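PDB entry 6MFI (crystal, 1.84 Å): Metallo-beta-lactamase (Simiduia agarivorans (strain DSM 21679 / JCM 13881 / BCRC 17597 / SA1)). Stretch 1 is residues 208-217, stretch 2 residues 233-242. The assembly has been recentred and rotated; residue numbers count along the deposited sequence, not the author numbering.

Stretch 1 208-217: LVYADSLSPV
Stretch 2 233-242: AYRLGLATLA

A helix that lies against a strand and the loop leaving it usually presents one narrow face, its contact residues recurring every three or four positions; residues 233-242 of this metallo-beta-lactamase, set against residues 208-217, illustrate the rule. Stretch 1 begins as extended strand through Y210, then continues as a loop in which L214 takes a left-handed conformation (phi/psi 61/9). Stretch 2 is helical, with phi near -65° and psi near -40°. The chains run in broadly opposite senses: going from A211 to L214 in stretch 1, the nearest CA in stretch 2 steps back from L241 (7.6 Å from the CA of A211) to L238 (8.3 Å from the CA of L214). No hydrogen bond crosses between them; the two stretches bury 294 Å² together, and L214, Y234 and L241 have the most area covered.

A233 makes no contact, but its carbonyl accepts the amide of G237 (G237 N to A233 O, 3.1 Å), the first i to i+4 bond within this stretch. Y234 follows with chi1 at -156° (t) and chi2 at 164°; its CA-to-CB bond points sideways, yet the end of the side chain comes nearer to the loop. The carbonyl of L214 lies at the ring edge, near its plane. As modelled, Y234 OH and L214 O are 2.2 Å apart, a clash too short to be read as a bond. Beyond it, the CD of P216, whose ring is C-gamma endo, sits 3.8 Å from Y234 OH.

R235 and L236 lie out of reach of stretch 1. G237 has no side chain, and its amide and carbonyl serve the helix, L241 N meeting G237 O at 2.8 Å.

One turn after Y234, L238 (chi1 -87°, m; chi2 t) brings its CD2 to 3.6 Å from L214 CD1. L214 is itself m, t, and its loop is braced by a hydrogen bond from L214 N to D212 OD2 (3.3 Å, angle 157°).

A239 and T240 again make no contact with stretch 1; T240 OG1 donates to L236 O at a very short 2.5 Å. L241 then points toward the other stretch, with chi1 t and chi2 p. L241 CD1 and L241 CD2 both lie 3.9 Å from A211 CB; L241 CD1 is also 3.9 Å from V209 CG1, with V209 in the t rotamer, and L241 CD2 3.6 Å from L214 CD1. These apolar groups, like those of L238 and L214, meet at van der Waals distance and pack together away from water. V209 and A211 point toward the helix, whereas Y210 between them points away. A242 adds no contact, but its N hydrogen-bonds to L238 O at 3.1 Å.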

ATOM      1  N   LEU A 208      10.416  -4.847   6.838  1.00 22.63           N
ATOM      2  CA  LEU A 208       8.991  -4.634   6.633  1.00 20.29           C
ATOM      3  C   LEU A 208       8.669  -4.700   5.146  1.00 18.06           C
ATOM      4  O   LEU A 208       9.454  -4.246   4.310  1.00 17.64           O
ATOM      5  CB  LEU A 208       8.548  -3.283   7.202  1.00 20.44           C
ATOM      6  CG  LEU A 208       8.373  -3.147   8.718  1.00 22.44           C
ATOM      7  CD1 LEU A 208       9.713  -3.119   9.442  1.00 24.67           C
ATOM      8  CD2 LEU A 208       7.562  -1.903   9.050  1.00 20.36           C
ATOM      9  N   VAL A 209       7.510  -5.267   4.822  1.00 16.84           N
ATOM     10  CA  VAL A 209       7.054  -5.386   3.443  1.00 15.81           C
ATOM     11  C   VAL A 209       5.630  -4.856   3.363  1.00 14.84           C
ATOM     12  O   VAL A 209       4.749  -5.317   4.100  1.00 15.05           O
ATOM     13  CB  VAL A 209       7.121  -6.834   2.929  1.00 16.59           C
ATOM     14  CG1 VAL A 209       6.395  -6.957   1.599  1.00 15.70           C
ATOM     15  CG2 VAL A 209       8.569  -7.283   2.795  1.00 17.88           C
ATOM     16  N   TYR A 210       5.408  -3.888   2.475  1.00 14.18           N
ATOM     17  CA  TYR A 210       4.081  -3.327   2.229  1.00 14.26           C
ATOM     18  C   TYR A 210       3.512  -4.018   0.993  1.00 14.26           C
ATOM     19  O   TYR A 210       3.557  -3.504  -0.124  1.00 13.94           O
ATOM     20  CB  TYR A 210       4.169  -1.813   2.059  1.00 13.92           C
ATOM     21  CG  TYR A 210       2.836  -1.098   2.044  1.00 13.28           C
ATOM     22  CD1 TYR A 210       1.915  -1.276   3.067  1.00 13.55           C
ATOM     23  CD2 TYR A 210       2.509  -0.229   1.011  1.00 12.42           C
ATOM     24  CE1 TYR A 210       0.698  -0.615   3.055  1.00 13.26           C
ATOM     25  CE2 TYR A 210       1.298   0.434   0.991  1.00 12.10           C
ATOM     26  CZ  TYR A 210       0.397   0.240   2.014  1.00 12.52           C
ATOM     27  OH  TYR A 210      -0.807   0.903   1.992  1.00 12.95           O
ATOM     28  N   ALA A 211       2.973  -5.216   1.209  1.00 15.20           N
ATOM     29  CA  ALA A 211       2.476  -6.039   0.116  1.00 15.37           C
ATOM     30  C   ALA A 211       1.141  -5.513  -0.397  1.00 15.16           C
ATOM     31  O   ALA A 211       0.254  -5.161   0.385  1.00 15.71           O
ATOM     32  CB  ALA A 211       2.326  -7.492   0.566  1.00 16.46           C
ATOM     33  N   ASP A 212       1.005  -5.473  -1.721  1.00 17.81           N
ATOM     34  CA  ASP A 212      -0.204  -4.967  -2.351  1.00 17.55           C
ATOM     35  C   ASP A 212      -1.396  -5.871  -2.028  1.00 16.92           C
ATOM     36  O   ASP A 212      -1.249  -6.996  -1.543  1.00 17.35           O
ATOM     37  CB  ASP A 212      -0.005  -4.857  -3.863  1.00 18.83           C
ATOM     38  CG  ASP A 212      -1.156  -4.152  -4.557  1.00 19.80           C
ATOM     39  OD1 ASP A 212      -1.312  -2.930  -4.355  1.00 19.67           O
ATOM     40  OD2 ASP A 212      -1.906  -4.822  -5.298  1.00 20.71           O
ATOM     41  N   SER A 213      -2.596  -5.351  -2.302  1.00 16.50           N
ATOM     42  CA  SER A 213      -3.821  -6.104  -2.045  1.00 16.20           C
ATOM     43  C   SER A 213      -3.798  -7.453  -2.752  1.00 16.77           C
ATOM     44  O   SER A 213      -4.144  -8.482  -2.158  1.00 16.97           O
ATOM     45  CB  SER A 213      -5.037  -5.284  -2.473  1.00 15.79           C
ATOM     46  OG  SER A 213      -5.064  -4.035  -1.803  1.00 14.74           O
ATOM     47  N   LEU A 214      -3.398  -7.469  -4.022  1.00 17.47           N
ATOM     48  CA  LEU A 214      -3.211  -8.686  -4.807  1.00 18.77           C
ATOM     49  C   LEU A 214      -4.490  -9.504  -4.952  1.00 19.42           C
ATOM     50  O   LEU A 214      -4.442 -10.629  -5.461  1.00 20.38           O
ATOM     51  CB  LEU A 214      -2.101  -9.562  -4.209  1.00 19.27           C
ATOM     52  CG  LEU A 214      -0.694  -8.961  -4.215  1.00 19.70           C
ATOM     53  CD1 LEU A 214       0.323  -9.999  -3.804  1.00 20.71           C
ATOM     54  CD2 LEU A 214      -0.351  -8.405  -5.581  1.00 20.21           C
ATOM     55  N   SER A 215      -5.636  -8.967  -4.529  1.00 19.67           N
ATOM     56  CA  SER A 215      -6.878  -9.726  -4.522  1.00 20.80           C
ATOM     57  C   SER A 215      -7.391  -9.926  -5.947  1.00 22.12           C
ATOM     58  O   SER A 215      -7.404  -8.982  -6.741  1.00 21.24           O
ATOM     59  CB  SER A 215      -7.939  -9.012  -3.688  1.00 20.96           C
ATOM     60  OG  SER A 215      -8.065  -7.661  -4.095  1.00 21.03           O
ATOM     61  N   PRO A 216      -7.821 -11.153  -6.285  1.00 24.52           N
ATOM     62  CA  PRO A 216      -8.442 -11.461  -7.581  1.00 26.94           C
ATOM     63  C   PRO A 216      -9.873 -10.938  -7.709  1.00 28.41           C
ATOM     64  O   PRO A 216     -10.794 -11.668  -8.084  1.00 30.12           O
ATOM     65  CB  PRO A 216      -8.394 -12.991  -7.622  1.00 27.73           C
ATOM     66  CG  PRO A 216      -8.449 -13.401  -6.185  1.00 26.99           C
ATOM     67  CD  PRO A 216      -7.697 -12.342  -5.426  1.00 25.20           C
ATOM     68  N   VAL A 217     -10.063  -9.667  -7.374  1.00 28.34           N
ATOM     69  CA  VAL A 217     -11.351  -9.007  -7.488  1.00 29.16           C
ATOM     70  C   VAL A 217     -11.319  -8.131  -8.732  1.00 29.69           C
ATOM     71  O   VAL A 217     -10.260  -7.694  -9.195  1.00 29.11           O
ATOM     72  CB  VAL A 217     -11.684  -8.182  -6.222  1.00 28.62           C
ATOM     73  CG1 VAL A 217     -10.855  -6.906  -6.181  1.00 27.73           C
ATOM     74  CG2 VAL A 217     -13.173  -7.880  -6.141  1.00 29.29           C
ATOM     75  N   ALA A 233       2.248 -12.951 -15.234  1.00 33.81           N
ATOM     76  CA  ALA A 233       2.890 -11.902 -14.454  1.00 32.02           C
ATOM     77  C   ALA A 233       2.292 -11.826 -13.055  1.00 31.52           C
ATOM     78  O   ALA A 233       2.997 -11.494 -12.095  1.00 31.25           O
ATOM     79  CB  ALA A 233       2.760 -10.559 -15.170  1.00 31.13           C
ATOM     80  N   TYR A 234       0.997 -12.124 -12.932  1.00 31.24           N
ATOM     81  CA  TYR A 234       0.374 -12.294 -11.623  1.00 30.08           C
ATOM     82  C   TYR A 234       1.089 -13.377 -10.822  1.00 31.42           C
ATOM     83  O   TYR A 234       1.395 -13.192  -9.638  1.00 30.74           O
ATOM     84  CB  TYR A 234      -1.106 -12.641 -11.810  1.00 29.42           C
ATOM     85  CG  TYR A 234      -2.025 -12.322 -10.649  1.00 27.30           C
ATOM     86  CD1 TYR A 234      -3.401 -12.285 -10.831  1.00 26.80           C
ATOM     87  CD2 TYR A 234      -1.525 -12.066  -9.379  1.00 25.85           C
ATOM     88  CE1 TYR A 234      -4.255 -12.000  -9.785  1.00 25.36           C
ATOM     89  CE2 TYR A 234      -2.373 -11.779  -8.323  1.00 24.29           C
ATOM     90  CZ  TYR A 234      -3.736 -11.748  -8.534  1.00 24.07           C
ATOM     91  OH  TYR A 234      -4.587 -11.464  -7.491  1.00 23.01           O
ATOM     92  N   ARG A 235       1.369 -14.517 -11.461  1.00 34.06           N
ATOM     93  CA  ARG A 235       2.084 -15.596 -10.787  1.00 35.49           C
ATOM     94  C   ARG A 235       3.515 -15.189 -10.456  1.00 35.41           C
ATOM     95  O   ARG A 235       4.038 -15.549  -9.396  1.00 35.18           O
ATOM     96  CB  ARG A 235       2.089 -16.854 -11.657  1.00 38.28           C
ATOM     97  CG  ARG A 235       0.718 -17.393 -12.026  1.00 39.68           C
ATOM     98  CD  ARG A 235       0.044 -18.097 -10.861  1.00 40.30           C
ATOM     99  NE  ARG A 235      -0.709 -19.266 -11.307  1.00 42.32           N
ATOM    100  CZ  ARG A 235      -1.903 -19.212 -11.887  1.00 43.19           C
ATOM    101  NH1 ARG A 235      -2.491 -18.041 -12.096  1.00 42.41           N
ATOM    102  NH2 ARG A 235      -2.510 -20.330 -12.261  1.00 44.94           N
ATOM    103  N   LEU A 236       4.161 -14.443 -11.356  1.00 35.61           N
ATOM    104  CA  LEU A 236       5.568 -14.099 -11.167  1.00 36.18           C
ATOM    105  C   LEU A 236       5.763 -13.196  -9.956  1.00 34.94           C
ATOM    106  O   LEU A 236       6.737 -13.353  -9.210  1.00 35.74           O
ATOM    107  CB  LEU A 236       6.113 -13.435 -12.431  1.00 36.74           C
ATOM    108  CG  LEU A 236       7.587 -13.682 -12.756  1.00 38.38           C
ATOM    109  CD1 LEU A 236       7.852 -15.168 -12.919  1.00 39.94           C
ATOM    110  CD2 LEU A 236       7.994 -12.921 -14.007  1.00 39.36           C
ATOM    111  N   GLY A 237       4.852 -12.245  -9.745  1.00 32.48           N
ATOM    112  CA  GLY A 237       4.962 -11.377  -8.584  1.00 29.68           C
ATOM    113  C   GLY A 237       4.585 -12.078  -7.294  1.00 28.77           C
ATOM    114  O   GLY A 237       5.165 -11.811  -6.238  1.00 23.13           O
ATOM    115  N   LEU A 238       3.604 -12.982  -7.358  1.00 29.47           N
ATOM    116  CA  LEU A 238       3.210 -13.741  -6.176  1.00 28.92           C
ATOM    117  C   LEU A 238       4.339 -14.648  -5.705  1.00 29.76           C
ATOM    118  O   LEU A 238       4.646 -14.709  -4.510  1.00 29.57           O
ATOM    119  CB  LEU A 238       1.950 -14.555  -6.474  1.00 28.87           C
ATOM    120  CG  LEU A 238       0.626 -13.827  -6.259  1.00 27.78           C
ATOM    121  CD1 LEU A 238      -0.545 -14.690  -6.701  1.00 28.58           C
ATOM    122  CD2 LEU A 238       0.486 -13.444  -4.801  1.00 26.86           C
ATOM    123  N   ALA A 239       4.972 -15.365  -6.639  1.00 30.56           N
ATOM    124  CA  ALA A 239       6.112 -16.200  -6.278  1.00 31.41           C
ATOM    125  C   ALA A 239       7.286 -15.359  -5.794  1.00 31.20           C
ATOM    126  O   ALA A 239       8.110 -15.837  -5.006  1.00 32.00           O
ATOM    127  CB  ALA A 239       6.529 -17.067  -7.466  1.00 32.86           C
ATOM    128  N   THR A 240       7.378 -14.109  -6.250  1.00 30.25           N
ATOM    129  CA  THR A 240       8.432 -13.220  -5.778  1.00 30.36           C
ATOM    130  C   THR A 240       8.135 -12.701  -4.376  1.00 28.64           C
ATOM    131  O   THR A 240       9.037 -12.636  -3.534  1.00 28.43           O
ATOM    132  CB  THR A 240       8.612 -12.052  -6.750  1.00 30.61           C
ATOM    133  OG1 THR A 240       8.775 -12.556  -8.081  1.00 32.31           O
ATOM    134  CG2 THR A 240       9.834 -11.228  -6.372  1.00 30.98           C
ATOM    135  N   LEU A 241       6.878 -12.337  -4.108  1.00 27.39           N
ATOM    136  CA  LEU A 241       6.521 -11.809  -2.794  1.00 26.11           C
ATOM    137  C   LEU A 241       6.684 -12.864  -1.705  1.00 27.22           C
ATOM    138  O   LEU A 241       7.102 -12.548  -0.585  1.00 26.81           O
ATOM    139  CB  LEU A 241       5.085 -11.284  -2.812  1.00 24.86           C
ATOM    140  CG  LEU A 241       4.493 -10.921  -1.448  1.00 23.69           C
ATOM    141  CD1 LEU A 241       5.158  -9.673  -0.884  1.00 23.07           C
ATOM    142  CD2 LEU A 241       2.986 -10.745  -1.531  1.00 22.90           C
ATOM    143  N   ALA A 242       6.366 -14.123  -2.017  1.00 29.29           N
ATOM    144  CA  ALA A 242       6.430 -15.175  -1.008  1.00 31.16           C
ATOM    145  C   ALA A 242       7.859 -15.444  -0.554  1.00 32.82           C
ATOM    146  O   ALA A 242       8.073 -15.867   0.589  1.00 33.18           O
ATOM    147  CB  ALA A 242       5.799 -16.458  -1.546  1.00 32.99           C
TER